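Local coordinates for protein-glutamine deamidase Cif (PDB 3GQM), which deamidates a glutamine side chain of host NEDD8 to glutamate, which shuts down cullin-RING ubiquitin ligases and blocks the host cell cycle, at residues N109-L114 / K160-L165; V30-A35 / Y260-F265; G82-Y87 / G93-A98; T125-L130 / V149-D154. All coordinates share one frame; numbering follows the deposited sequence.

Contact 1 of 4, residues N109-L114 / K160-L165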
loop_
_atom_site.group_PDB
_atom_site.type_symbol
_atom_site.label_atom_id
_atom_site.label_comp_id
_atom_site.label_asym_id
_atom_site.label_seq_id
_atom_site.Cartn_x
_atom_site.Cartn_y
_atom_site.Cartn_z
ATOM N N ASN A 109 -1.133 0.928 4.692
ATOM C CA ASN A 109 -0.807 0.932 6.117
ATOM C C ASN A 109 -0.237 -0.432 6.592
ATOM O O ASN A 109 0.772 -0.482 7.240
ATOM C CB ASN A 109 -2.032 1.341 6.952
ATOM C CG ASN A 109 -2.318 2.827 6.896
ATOM O OD1 ASN A 109 -1.472 3.639 6.520
ATOM N ND2 ASN A 109 -3.532 3.181 7.209
ATOM N N ASN A 110 -0.884 -1.515 6.218
ATOM C CA ASN A 110 -0.452 -2.856 6.612
ATOM C C ASN A 110 0.814 -3.387 5.939
ATOM O O ASN A 110 1.672 -3.964 6.614
ATOM C CB ASN A 110 -1.627 -3.817 6.465
ATOM C CG ASN A 110 -2.613 -3.632 7.616
ATOM O OD1 ASN A 110 -2.208 -3.741 8.775
ATOM N ND2 ASN A 110 -3.879 -3.254 7.314
ATOM N N ILE A 111 0.953 -3.176 4.623
ATOM C CA ILE A 111 2.221 -3.560 3.955
ATOM C C ILE A 111 3.404 -2.716 4.456
ATOM O O ILE A 111 4.542 -3.225 4.586
ATOM C CB ILE A 111 2.099 -3.510 2.404
ATOM C CG1 ILE A 111 1.168 -4.665 1.927
ATOM C CG2 ILE A 111 3.510 -3.575 1.770
ATOM C CD1 ILE A 111 0.538 -4.448 0.519
ATOM N N PHE A 112 3.139 -1.449 4.755
ATOM C CA PHE A 112 4.139 -0.604 5.423
ATOM C C PHE A 112 4.624 -1.219 6.766
ATOM O O PHE A 112 5.838 -1.275 7.006
ATOM C CB PHE A 112 3.573 0.796 5.697
ATOM C CG PHE A 112 4.576 1.772 6.320
ATOM C CD1 PHE A 112 5.360 2.614 5.490
ATOM C CD2 PHE A 112 4.738 1.838 7.733
ATOM C CE1 PHE A 112 6.300 3.510 6.028
ATOM C CE2 PHE A 112 5.658 2.742 8.312
ATOM C CZ PHE A 112 6.449 3.583 7.458
ATOM N N LYS A 113 3.682 -1.590 7.654
ATOM C CA LYS A 113 4.023 -2.266 8.908
ATOM C C LYS A 113 4.768 -3.564 8.608
ATOM O O LYS A 113 5.851 -3.795 9.196
ATOM C CB LYS A 113 2.765 -2.542 9.761
ATOM C CG LYS A 113 2.164 -1.236 10.418
ATOM C CD LYS A 113 0.775 -1.536 11.067
ATOM C CE LYS A 113 0.867 -2.613 12.207
ATOM N NZ LYS A 113 1.429 -1.953 13.403
ATOM N N LEU A 114 4.232 -4.386 7.683
ATOM C CA LEU A 114 4.931 -5.641 7.300
ATOM C C LEU A 114 6.399 -5.426 6.912
ATOM O O LEU A 114 7.268 -6.203 7.310
ATOM C CB LEU A 114 4.231 -6.378 6.154
ATOM C CG LEU A 114 4.589 -7.858 5.935
ATOM C CD1 LEU A 114 4.120 -8.706 7.082
ATOM C CD2 LEU A 114 3.970 -8.395 4.695
ATOM N N LYS A 160 -3.831 6.639 -1.276
ATOM C CA LYS A 160 -2.717 6.274 -0.414
ATOM C C LYS A 160 -2.033 5.071 -1.074
ATOM O O LYS A 160 -2.712 4.145 -1.549
ATOM C CB LYS A 160 -3.275 5.869 0.961
ATOM C CG LYS A 160 -2.321 6.161 2.079
ATOM C CD LYS A 160 -3.026 6.177 3.452
ATOM C CE LYS A 160 -2.008 6.441 4.555
ATOM N NZ LYS A 160 -2.649 6.449 5.929
ATOM N N PHE A 161 -0.700 5.084 -1.128
ATOM C CA PHE A 161 0.041 4.019 -1.780
ATOM C C PHE A 161 1.491 4.058 -1.274
ATOM O O PHE A 161 1.912 4.982 -0.614
ATOM C CB PHE A 161 -0.051 4.128 -3.343
ATOM C CG PHE A 161 0.610 5.365 -3.928
ATOM C CD1 PHE A 161 1.916 5.320 -4.380
ATOM C CD2 PHE A 161 -0.109 6.558 -4.079
ATOM C CE1 PHE A 161 2.550 6.470 -4.938
ATOM C CE2 PHE A 161 0.473 7.701 -4.642
ATOM C CZ PHE A 161 1.836 7.656 -5.081
ATOM N N LEU A 162 2.255 3.043 -1.600
ATOM C CA LEU A 162 3.636 2.964 -1.153
ATOM C C LEU A 162 4.597 3.032 -2.349
ATOM O O LEU A 162 4.292 2.531 -3.415
ATOM C CB LEU A 162 3.844 1.637 -0.430
ATOM C CG LEU A 162 2.965 1.277 0.775
ATOM C CD1 LEU A 162 3.415 -0.106 1.369
ATOM C CD2 LEU A 162 3.138 2.326 1.852
ATOM N N ILE A 163 5.742 3.663 -2.117
ATOM C CA ILE A 163 6.889 3.583 -2.988
ATOM C C ILE A 163 7.980 2.807 -2.254
ATOM O O ILE A 163 8.425 3.246 -1.205
ATOM C CB ILE A 163 7.432 4.990 -3.320
ATOM C CG1 ILE A 163 6.335 5.794 -4.039
ATOM C CG2 ILE A 163 8.634 4.835 -4.231
ATOM C CD1 ILE A 163 6.466 7.309 -3.952
ATOM N N ASP A 164 8.385 1.661 -2.802
ATOM C CA ASP A 164 9.450 0.859 -2.232
ATOM C C ASP A 164 10.808 1.260 -2.874
ATOM O O ASP A 164 10.936 1.281 -4.104
ATOM C CB ASP A 164 9.132 -0.595 -2.520
ATOM C CG ASP A 164 10.030 -1.566 -1.749
ATOM O OD1 ASP A 164 10.932 -1.146 -1.020
ATOM O OD2 ASP A 164 9.844 -2.773 -1.912
ATOM N N LEU A 165 11.772 1.605 -2.052
ATOM C CA LEU A 165 13.120 2.018 -2.506
ATOM C C LEU A 165 14.188 1.071 -1.937
ATOM O O LEU A 165 14.933 1.438 -1.023
ATOM C CB LEU A 165 13.416 3.465 -2.045
ATOM C CG LEU A 165 12.388 4.511 -2.495
ATOM C CD1 LEU A 165 12.515 5.807 -1.704
ATOM C CD2 LEU A 165 12.552 4.833 -3.982
HETATM O O HOH W 1 -4.910 5.446 6.730
#
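The ring of F112 meets L162 at its edge: CD2 of L162 lies near the ring plane, and the closest F112 side-chain atom to CD2 is CB, at 4.2 Å. The other flat group is the amide of N109. K160 reaches it within the carbonyl plane, so NZ lies on a lone pair of OD1. This hydrogen bond, K160 NZ to N109 OD1, is 3.1 Å long, with a C=O...N angle of 113°. The two side chains cross at about a right angle. K160 gets there by a chain that is extended beyond CG.

A water closes a small ring beside this bond. It accepts from ND2 of N109 at 2.7 Å and from NZ of K160 at 2.6 Å. Both ends of the amide are therefore tied to the lysine, one directly and one through water, which should fix the amide flip.

L162 is the apolar centre of the contact. Its CD1 branch presses on CG2 of I111 at 3.5 Å, tighter than usual for two carbons. The same methyl lies 3.7 Å from the backbone N of F112. I151 of strand 147-154 and I178 of strand 176-178 pack around L162.

Helix 104-116 thus lies on a face of the antiparallel sheet. Segment 109-114 runs at 29° to segment 160-165, 8.7 Å away between axes. C104 and H159, the inferred catalytic cysteine and histidine, belong to these two elements, and K160 passes close to both. Such a cysteine helix packed on a sheet that carries the histidine is characteristic of the papain-like (clan CA) fold.

Contact 2 of 4, residues V30-A35 / Y260-F265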
loop_
_atom_site.group_PDB
_atom_site.type_symbol
_atom_site.label_atom_id
_atom_site.label_comp_id
_atom_site.label_asym_id
_atom_site.label_seq_id
_atom_site.Cartn_x
_atom_site.Cartn_y
_atom_site.Cartn_z
ATOM N N VAL A 30 16.242 -8.114 -5.829
ATOM C CA VAL A 30 15.011 -7.866 -6.605
ATOM C C VAL A 30 14.223 -9.156 -6.844
ATOM O O VAL A 30 12.999 -9.195 -6.688
ATOM C CB VAL A 30 15.254 -7.147 -7.932
ATOM C CG1 VAL A 30 13.936 -7.097 -8.744
ATOM C CG2 VAL A 30 15.792 -5.741 -7.696
ATOM N N THR A 31 14.950 -10.207 -7.228
ATOM C CA THR A 31 14.378 -11.508 -7.445
ATOM C C THR A 31 13.741 -12.058 -6.160
ATOM O O THR A 31 12.654 -12.626 -6.187
ATOM C CB THR A 31 15.502 -12.484 -7.938
ATOM O OG1 THR A 31 16.009 -11.987 -9.192
ATOM C CG2 THR A 31 14.946 -13.872 -8.112
ATOM N N LEU A 32 14.412 -11.889 -5.028
ATOM C CA LEU A 32 13.862 -12.397 -3.756
ATOM C C LEU A 32 12.602 -11.619 -3.320
ATOM O O LEU A 32 11.635 -12.190 -2.841
ATOM C CB LEU A 32 14.907 -12.273 -2.649
ATOM C CG LEU A 32 16.152 -13.187 -2.784
ATOM C CD1 LEU A 32 17.186 -12.790 -1.760
ATOM C CD2 LEU A 32 15.753 -14.618 -2.615
ATOM N N ARG A 33 12.685 -10.299 -3.438
ATOM C CA ARG A 33 11.573 -9.368 -3.170
ATOM C C ARG A 33 10.362 -9.880 -3.937
ATOM O O ARG A 33 9.267 -10.114 -3.371
ATOM C CB ARG A 33 11.997 -7.955 -3.651
ATOM C CG ARG A 33 11.006 -6.855 -3.370
ATOM C CD ARG A 33 11.488 -5.463 -3.878
ATOM N NE ARG A 33 10.358 -4.536 -3.740
ATOM C CZ ARG A 33 9.340 -4.439 -4.582
ATOM N NH1 ARG A 33 9.320 -5.137 -5.723
ATOM N NH2 ARG A 33 8.363 -3.566 -4.325
ATOM N N LYS A 34 10.565 -10.128 -5.216
ATOM C CA LYS A 34 9.460 -10.589 -6.078
ATOM C C LYS A 34 8.826 -11.879 -5.570
ATOM O O LYS A 34 7.589 -12.002 -5.480
ATOM C CB LYS A 34 9.960 -10.697 -7.529
ATOM C CG LYS A 34 8.981 -11.370 -8.497
ATOM C CD LYS A 34 9.571 -11.231 -9.887
ATOM C CE LYS A 34 9.005 -12.250 -10.863
ATOM N NZ LYS A 34 7.601 -11.917 -11.237
ATOM N N ALA A 35 9.680 -12.847 -5.222
ATOM C CA ALA A 35 9.204 -14.074 -4.612
ATOM C C ALA A 35 8.517 -13.903 -3.253
ATOM O O ALA A 35 7.555 -14.562 -2.994
ATOM C CB ALA A 35 10.357 -15.121 -4.507
ATOM N N TYR A 260 13.839 0.146 6.235
ATOM C CA TYR A 260 13.526 -1.219 6.603
ATOM C C TYR A 260 14.704 -2.137 6.359
ATOM O O TYR A 260 15.559 -1.892 5.473
ATOM C CB TYR A 260 12.247 -1.724 5.884
ATOM C CG TYR A 260 12.344 -1.970 4.377
ATOM C CD1 TYR A 260 12.732 -3.227 3.865
ATOM C CD2 TYR A 260 12.054 -0.933 3.469
ATOM C CE1 TYR A 260 12.812 -3.461 2.489
ATOM C CE2 TYR A 260 12.125 -1.151 2.088
ATOM C CZ TYR A 260 12.474 -2.415 1.601
ATOM O OH TYR A 260 12.541 -2.567 0.255
ATOM N N ASP A 261 14.752 -3.173 7.176
ATOM C CA ASP A 261 15.632 -4.301 6.971
ATOM C C ASP A 261 15.014 -5.283 5.983
ATOM O O ASP A 261 13.969 -5.852 6.259
ATOM C CB ASP A 261 15.806 -5.066 8.277
ATOM C CG ASP A 261 16.795 -6.193 8.124
ATOM O OD1 ASP A 261 17.991 -5.912 8.294
ATOM O OD2 ASP A 261 16.398 -7.335 7.796
ATOM N N PHE A 262 15.673 -5.543 4.872
ATOM C CA PHE A 262 15.119 -6.528 3.940
ATOM C C PHE A 262 14.846 -7.942 4.462
ATOM O O PHE A 262 13.841 -8.571 4.102
ATOM C CB PHE A 262 15.964 -6.593 2.659
ATOM C CG PHE A 262 15.373 -7.464 1.621
ATOM C CD1 PHE A 262 14.274 -7.008 0.870
ATOM C CD2 PHE A 262 15.885 -8.754 1.406
ATOM C CE1 PHE A 262 13.680 -7.831 -0.085
ATOM C CE2 PHE A 262 15.321 -9.595 0.452
ATOM C CZ PHE A 262 14.220 -9.146 -0.305
ATOM N N ARG A 263 15.753 -8.486 5.252
ATOM C CA ARG A 263 15.526 -9.849 5.794
ATOM C C ARG A 263 14.392 -9.867 6.796
ATOM O O ARG A 263 13.681 -10.857 6.896
ATOM C CB ARG A 263 16.784 -10.412 6.493
ATOM C CG ARG A 263 17.923 -10.745 5.525
ATOM C CD ARG A 263 19.018 -11.550 6.296
ATOM N NE ARG A 263 20.231 -11.741 5.508
ATOM C CZ ARG A 263 20.301 -12.555 4.450
ATOM N NH1 ARG A 263 21.442 -12.669 3.791
ATOM N NH2 ARG A 263 19.234 -13.252 4.061
ATOM N N GLN A 264 14.235 -8.786 7.546
ATOM C CA GLN A 264 13.097 -8.694 8.528
ATOM C C GLN A 264 11.790 -8.700 7.784
ATOM O O GLN A 264 10.854 -9.442 8.177
ATOM C CB GLN A 264 13.186 -7.430 9.409
ATOM C CG GLN A 264 12.300 -7.511 10.654
ATOM C CD GLN A 264 12.496 -8.834 11.427
ATOM O OE1 GLN A 264 13.607 -9.234 11.727
ATOM N NE2 GLN A 264 11.417 -9.515 11.711
ATOM N N PHE A 265 11.744 -7.914 6.681
ATOM C CA PHE A 265 10.579 -7.922 5.768
ATOM C C PHE A 265 10.202 -9.345 5.294
ATOM O O PHE A 265 9.036 -9.781 5.371
ATOM C CB PHE A 265 10.817 -6.989 4.554
ATOM C CG PHE A 265 9.753 -7.104 3.449
ATOM C CD1 PHE A 265 8.404 -7.300 3.751
ATOM C CD2 PHE A 265 10.110 -6.975 2.111
ATOM C CE1 PHE A 265 7.452 -7.437 2.752
ATOM C CE2 PHE A 265 9.152 -7.094 1.089
ATOM C CZ PHE A 265 7.820 -7.311 1.406
#
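F262 and R33 both carry CG anti to the backbone N, with chi1 of -174° and -176°. In F262 this sends the ring across to helix 29-42. In R33 it points the chain away from the backbone N, and the chain stays extended from CG to NE, leaving CB beside the ring.

The ring of F262 meets the helix with its edge. CZ lies 3.7 Å from the backbone N of R33, and that N is near the ring plane. CA of R33 is also in plane at this edge, 3.9 Å from CZ. The next ring carbon, CE1, touches CB of R33 at 3.9 Å. On the other flank, CB of L32 is 4.0 Å from CZ. The ring edge therefore abuts the backbone of R33 and the CB atoms of L32 and R33. This is van der Waals packing.

The polar end of R33 belongs to other partners. Its NE forms a salt bridge with D164, NH1 gives a hydrogen bond to the carbonyl of G200, and the group makes a cation-pi contact with Y176. These hold the buried guanidinium and probably keep its charge.

F262 sits in the first turn of a helix that D261 caps. OD2 of D261 accepts from the backbone N of Q264 at 2.6 Å, with an N-H...O angle of 150°, using its anti lone pair.

The contact joins the first modelled helix, 29-42, to the start of the last helix, 262-273. It is helix-helix packing, with a phenylalanine of an aspartate-capped first turn set edge-on against the partner helix.

Contact 3 of 4, residues G82-Y87 / G93-A98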
loop_
_atom_site.group_PDB
_atom_site.type_symbol
_atom_site.label_atom_id
_atom_site.label_comp_id
_atom_site.label_asym_id
_atom_site.label_seq_id
_atom_site.Cartn_x
_atom_site.Cartn_y
_atom_site.Cartn_z
ATOM N N GLY A 82 -27.264 -8.722 16.830
ATOM C CA GLY A 82 -28.415 -9.624 16.849
ATOM C C GLY A 82 -28.356 -10.630 15.728
ATOM O O GLY A 82 -29.363 -10.919 15.081
ATOM N N GLY A 83 -27.158 -11.154 15.483
ATOM C CA GLY A 83 -26.985 -12.196 14.480
ATOM C C GLY A 83 -26.604 -11.715 13.101
ATOM O O GLY A 83 -26.801 -10.533 12.729
ATOM N N LEU A 84 -26.073 -12.654 12.340
ATOM C CA LEU A 84 -25.520 -12.387 11.023
ATOM C C LEU A 84 -26.504 -11.806 10.006
ATOM O O LEU A 84 -26.148 -10.845 9.310
ATOM C CB LEU A 84 -24.823 -13.631 10.456
ATOM C CG LEU A 84 -23.841 -13.402 9.300
ATOM C CD1 LEU A 84 -22.974 -12.205 9.538
ATOM C CD2 LEU A 84 -22.969 -14.650 9.079
ATOM N N GLU A 85 -27.720 -12.354 9.915
ATOM C CA GLU A 85 -28.647 -11.850 8.896
ATOM C C GLU A 85 -29.143 -10.426 9.216
ATOM O O GLU A 85 -29.295 -9.603 8.319
ATOM C CB GLU A 85 -29.676 -12.899 8.337
ATOM C CG GLU A 85 -31.006 -13.227 9.042
ATOM N N ASN A 86 -29.247 -10.127 10.509
ATOM C CA ASN A 86 -29.407 -8.759 11.006
ATOM C C ASN A 86 -28.220 -7.826 10.795
ATOM O O ASN A 86 -28.405 -6.630 10.553
ATOM C CB ASN A 86 -29.697 -8.785 12.494
ATOM C CG ASN A 86 -31.147 -8.564 12.794
ATOM O OD1 ASN A 86 -31.757 -7.612 12.290
ATOM N ND2 ASN A 86 -31.725 -9.444 13.617
ATOM N N TYR A 87 -27.015 -8.359 10.956
ATOM C CA TYR A 87 -25.800 -7.587 10.768
ATOM C C TYR A 87 -25.714 -7.051 9.331
ATOM O O TYR A 87 -25.333 -5.898 9.102
ATOM C CB TYR A 87 -24.572 -8.442 11.100
ATOM C CG TYR A 87 -23.265 -7.701 10.967
ATOM C CD1 TYR A 87 -22.649 -7.136 12.082
ATOM C CD2 TYR A 87 -22.637 -7.560 9.709
ATOM C CE1 TYR A 87 -21.427 -6.446 11.957
ATOM C CE2 TYR A 87 -21.431 -6.876 9.574
ATOM C CZ TYR A 87 -20.836 -6.326 10.696
ATOM O OH TYR A 87 -19.654 -5.646 10.564
ATOM N N GLY A 93 -24.916 -5.084 3.960
ATOM C CA GLY A 93 -25.043 -6.427 3.396
ATOM C C GLY A 93 -23.746 -7.219 3.397
ATOM O O GLY A 93 -23.667 -8.294 2.802
ATOM N N ALA A 94 -22.724 -6.690 4.068
ATOM C CA ALA A 94 -21.424 -7.353 4.057
ATOM C C ALA A 94 -21.349 -8.487 5.065
ATOM O O ALA A 94 -21.679 -8.314 6.238
ATOM C CB ALA A 94 -20.293 -6.354 4.286
ATOM N N ASP A 95 -20.919 -9.654 4.598
ATOM C CA ASP A 95 -20.596 -10.732 5.504
ATOM C C ASP A 95 -19.267 -10.420 6.141
ATOM O O ASP A 95 -18.228 -10.517 5.495
ATOM C CB ASP A 95 -20.498 -12.077 4.792
ATOM C CG ASP A 95 -20.348 -13.232 5.771
ATOM O OD1 ASP A 95 -19.485 -13.169 6.692
ATOM O OD2 ASP A 95 -21.110 -14.205 5.627
ATOM N N PRO A 96 -19.287 -10.098 7.435
ATOM C CA PRO A 96 -18.107 -9.746 8.179
ATOM C C PRO A 96 -17.122 -10.920 8.308
ATOM O O PRO A 96 -15.999 -10.679 8.694
ATOM C CB PRO A 96 -18.680 -9.358 9.564
ATOM C CG PRO A 96 -19.851 -10.156 9.684
ATOM C CD PRO A 96 -20.457 -10.236 8.326
ATOM N N PHE A 97 -17.514 -12.158 7.988
ATOM C CA PHE A 97 -16.505 -13.243 8.003
ATOM C C PHE A 97 -15.762 -13.452 6.697
ATOM O O PHE A 97 -14.828 -14.244 6.642
ATOM C CB PHE A 97 -17.072 -14.582 8.504
ATOM C CG PHE A 97 -17.560 -14.525 9.924
ATOM C CD1 PHE A 97 -16.671 -14.603 10.985
ATOM C CD2 PHE A 97 -18.917 -14.372 10.188
ATOM C CE1 PHE A 97 -17.118 -14.533 12.304
ATOM C CE2 PHE A 97 -19.372 -14.308 11.496
ATOM C CZ PHE A 97 -18.459 -14.389 12.562
ATOM N N ALA A 98 -16.164 -12.743 5.660
ATOM C CA ALA A 98 -15.577 -12.950 4.336
ATOM C C ALA A 98 -14.147 -12.452 4.302
ATOM O O ALA A 98 -13.736 -11.629 5.102
ATOM C CB ALA A 98 -16.406 -12.277 3.244
#
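The aromatic part is a CH-pi interaction between Y87 and P96. CG of P96 sits over one face of the Y87 ring, 4.0 Å from its centroid and 26° off the normal. It is displaced toward the rim, and its closest ring atom is CE2, at 3.6 Å. The Y87 chi1 of -178°, with CG anti to the backbone N, swings the ring toward the loop. At the ring's edge, in plane, lies the carbonyl O of A94, 3.6 Å from CE2.

The aliphatic part is carried by L84. Its CD1 meets CD of P96 at 3.4 Å, a tight pair, as the side chains slide past each other. Its CD2 lies at the edge of the F97 ring, 4.2 Å from CD2 of F97.

The side-chain hydrogen bonds here are local to each segment. OD1 of D95 accepts from the backbone N of F97 at 2.6 Å, an Asx turn within the type I beta turn D95-A98. G82, with positive phi, closes the preceding helix in a Schellman motif; N86 ND2 also bonds to its O.

This surface contact folds the loop after helix 84-91 back onto that helix. Helix 67-80 packs against it, with S77 on Y87 and I74 and V78 on P96.

Contact 4 of 4, residues T125-L130 / V149-D154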
loop_
_atom_site.group_PDB
_atom_site.type_symbol
_atom_site.label_atom_id
_atom_site.label_comp_id
_atom_site.label_asym_id
_atom_site.label_seq_id
_atom_site.Cartn_x
_atom_site.Cartn_y
_atom_site.Cartn_z
ATOM N N THR A 125 -0.268 5.550 10.726
ATOM C CA THR A 125 -1.211 6.698 10.751
ATOM C C THR A 125 -0.713 7.860 11.623
ATOM O O THR A 125 -1.211 8.981 11.498
ATOM C CB THR A 125 -2.661 6.312 11.154
ATOM O OG1 THR A 125 -2.669 5.839 12.504
ATOM C CG2 THR A 125 -3.182 5.235 10.261
ATOM N N SER A 126 0.299 7.599 12.468
ATOM C CA SER A 126 0.797 8.616 13.403
ATOM C C SER A 126 2.219 9.116 13.145
ATOM O O SER A 126 2.643 10.127 13.742
ATOM C CB SER A 126 0.687 8.121 14.849
ATOM O OG SER A 126 1.429 6.934 15.026
ATOM N N ILE A 127 2.972 8.437 12.276
ATOM C CA ILE A 127 4.300 8.935 11.926
ATOM C C ILE A 127 4.253 10.372 11.347
ATOM O O ILE A 127 3.200 10.861 10.973
ATOM C CB ILE A 127 5.084 7.948 10.994
ATOM C CG1 ILE A 127 4.250 7.594 9.745
ATOM C CG2 ILE A 127 5.526 6.692 11.777
ATOM C CD1 ILE A 127 4.995 6.726 8.688
ATOM N N GLU A 128 5.406 11.035 11.281
ATOM C CA GLU A 128 5.490 12.389 10.739
ATOM C C GLU A 128 5.506 12.399 9.204
ATOM O O GLU A 128 6.356 11.751 8.593
ATOM C CB GLU A 128 6.754 13.075 11.266
ATOM C CG GLU A 128 6.550 14.552 11.589
ATOM C CD GLU A 128 6.138 14.777 13.037
ATOM O OE1 GLU A 128 7.039 14.829 13.909
ATOM O OE2 GLU A 128 4.923 14.912 13.314
ATOM N N TYR A 129 4.569 13.117 8.587
ATOM C CA TYR A 129 4.536 13.294 7.130
ATOM C C TYR A 129 5.156 14.633 6.729
ATOM O O TYR A 129 5.078 15.600 7.485
ATOM C CB TYR A 129 3.095 13.179 6.595
ATOM C CG TYR A 129 2.559 11.759 6.563
ATOM C CD1 TYR A 129 2.231 11.080 7.757
ATOM C CD2 TYR A 129 2.380 11.090 5.351
ATOM C CE1 TYR A 129 1.754 9.761 7.743
ATOM C CE2 TYR A 129 1.888 9.769 5.311
ATOM C CZ TYR A 129 1.575 9.110 6.513
ATOM O OH TYR A 129 1.072 7.821 6.491
ATOM N N LEU A 130 5.789 14.684 5.559
ATOM C CA LEU A 130 6.354 15.925 5.026
ATOM C C LEU A 130 5.370 16.489 3.998
ATOM O O LEU A 130 4.880 15.752 3.125
ATOM C CB LEU A 130 7.713 15.667 4.361
ATOM C CG LEU A 130 8.920 15.097 5.102
ATOM C CD1 LEU A 130 8.600 13.800 5.813
ATOM C CD2 LEU A 130 10.022 14.826 4.095
ATOM N N VAL A 149 10.945 2.574 2.512
ATOM C CA VAL A 149 9.615 2.587 1.912
ATOM C C VAL A 149 8.961 3.934 2.256
ATOM O O VAL A 149 9.148 4.428 3.362
ATOM C CB VAL A 149 8.767 1.394 2.349
ATOM C CG1 VAL A 149 8.612 1.327 3.901
ATOM C CG2 VAL A 149 7.397 1.446 1.664
ATOM N N VAL A 150 8.268 4.534 1.283
ATOM C CA VAL A 150 7.643 5.842 1.440
ATOM C C VAL A 150 6.165 5.633 1.344
ATOM O O VAL A 150 5.685 4.985 0.415
ATOM C CB VAL A 150 8.036 6.809 0.317
ATOM C CG1 VAL A 150 7.267 8.107 0.423
ATOM C CG2 VAL A 150 9.558 7.079 0.347
ATOM N N ILE A 151 5.438 6.137 2.329
ATOM C CA ILE A 151 3.985 6.016 2.296
ATOM C C ILE A 151 3.443 7.370 1.857
ATOM O O ILE A 151 3.828 8.444 2.385
ATOM C CB ILE A 151 3.372 5.479 3.656
ATOM C CG1 ILE A 151 1.841 5.387 3.573
ATOM C CG2 ILE A 151 3.927 6.274 4.873
ATOM C CD1 ILE A 151 1.173 4.398 4.632
ATOM N N VAL A 152 2.555 7.315 0.876
ATOM C CA VAL A 152 2.085 8.536 0.268
ATOM C C VAL A 152 0.617 8.688 0.493
ATOM O O VAL A 152 -0.200 7.781 0.195
ATOM C CB VAL A 152 2.394 8.563 -1.288
ATOM C CG1 VAL A 152 1.916 9.891 -1.949
ATOM C CG2 VAL A 152 3.846 8.374 -1.508
ATOM N N ASN A 153 0.287 9.865 0.993
ATOM C CA ASN A 153 -1.068 10.275 1.153
ATOM C C ASN A 153 -1.381 11.420 0.154
ATOM O O ASN A 153 -1.109 12.592 0.395
ATOM C CB ASN A 153 -1.332 10.644 2.634
ATOM C CG ASN A 153 -2.807 10.872 2.906
ATOM O OD1 ASN A 153 -3.553 11.238 2.014
ATOM N ND2 ASN A 153 -3.224 10.666 4.138
ATOM N N ASP A 154 -1.947 11.038 -0.985
ATOM C CA ASP A 154 -2.171 11.950 -2.091
ATOM C C ASP A 154 -3.577 12.509 -2.158
ATOM O O ASP A 154 -4.472 11.841 -2.708
ATOM C CB ASP A 154 -1.844 11.233 -3.425
ATOM C CG ASP A 154 -1.668 12.228 -4.587
ATOM O OD1 ASP A 154 -2.551 13.141 -4.738
ATOM O OD2 ASP A 154 -0.634 12.106 -5.308
#
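I151 is the first residue of strand segment 149-154 to meet the loop 125-130. Its CG2 methyl does most of the touching. This branch lies between the backbone N and the carbonyl carbon, because CG1 takes the anti place (chi1 179°). CG2 is 3.6 Å from OH of Y129 and 4.0 Å from CZ of the same ring. On another side the methyl meets CD1 of I127, also at 4.0 Å. CG1 of I151 adds a looser contact with the Y129 hydroxyl at 3.9 Å. The carbonyl O of I151 lies 3.8 Å from CE2 of Y129.

V152 follows, with its CB directed away from the loop. N153 turns back toward it: its CB makes a looser approach to CE2 of Y129, at 4.3 Å. The tyrosine thus spans two strand residues on the same face. Its hydroxyl rests on I151 but is hydrogen-bonded to the carbonyl of P124, which ties the ring to its own loop.

The loop runs between helices 104-116 and 135-139. I127 also packs on F112 of helix 104-116 and on A256 of strand 253-260. I151 packs on N109 of helix 104-116. Strand 147-154 lies between strands 159-165 and 253-260 in the sheet.

How the contacts relate
Contacts 1 and 4 have centres about 9 Å apart and share one sheet. Their strands pair through probable backbone hydrogen bonds, with the O of I163 2.8 Å from the N of V150, and the O of F161 2.8 Å from the N of V152. The centres of contacts 1 and 2 are about 13 Å apart. D164 joins the two: its OD1 lies 2.5 Å from OH of Y260, a probable hydrogen bond, besides its salt bridge to R33. Contact 1 is closest to the inferred active site, with the K160 side chain about 4 Å from that of C104. N153 of contact 4 is about 7 Å from H159, side chain to side chain. Contact 3 stands apart, about 30 Å from contact 1 between centres.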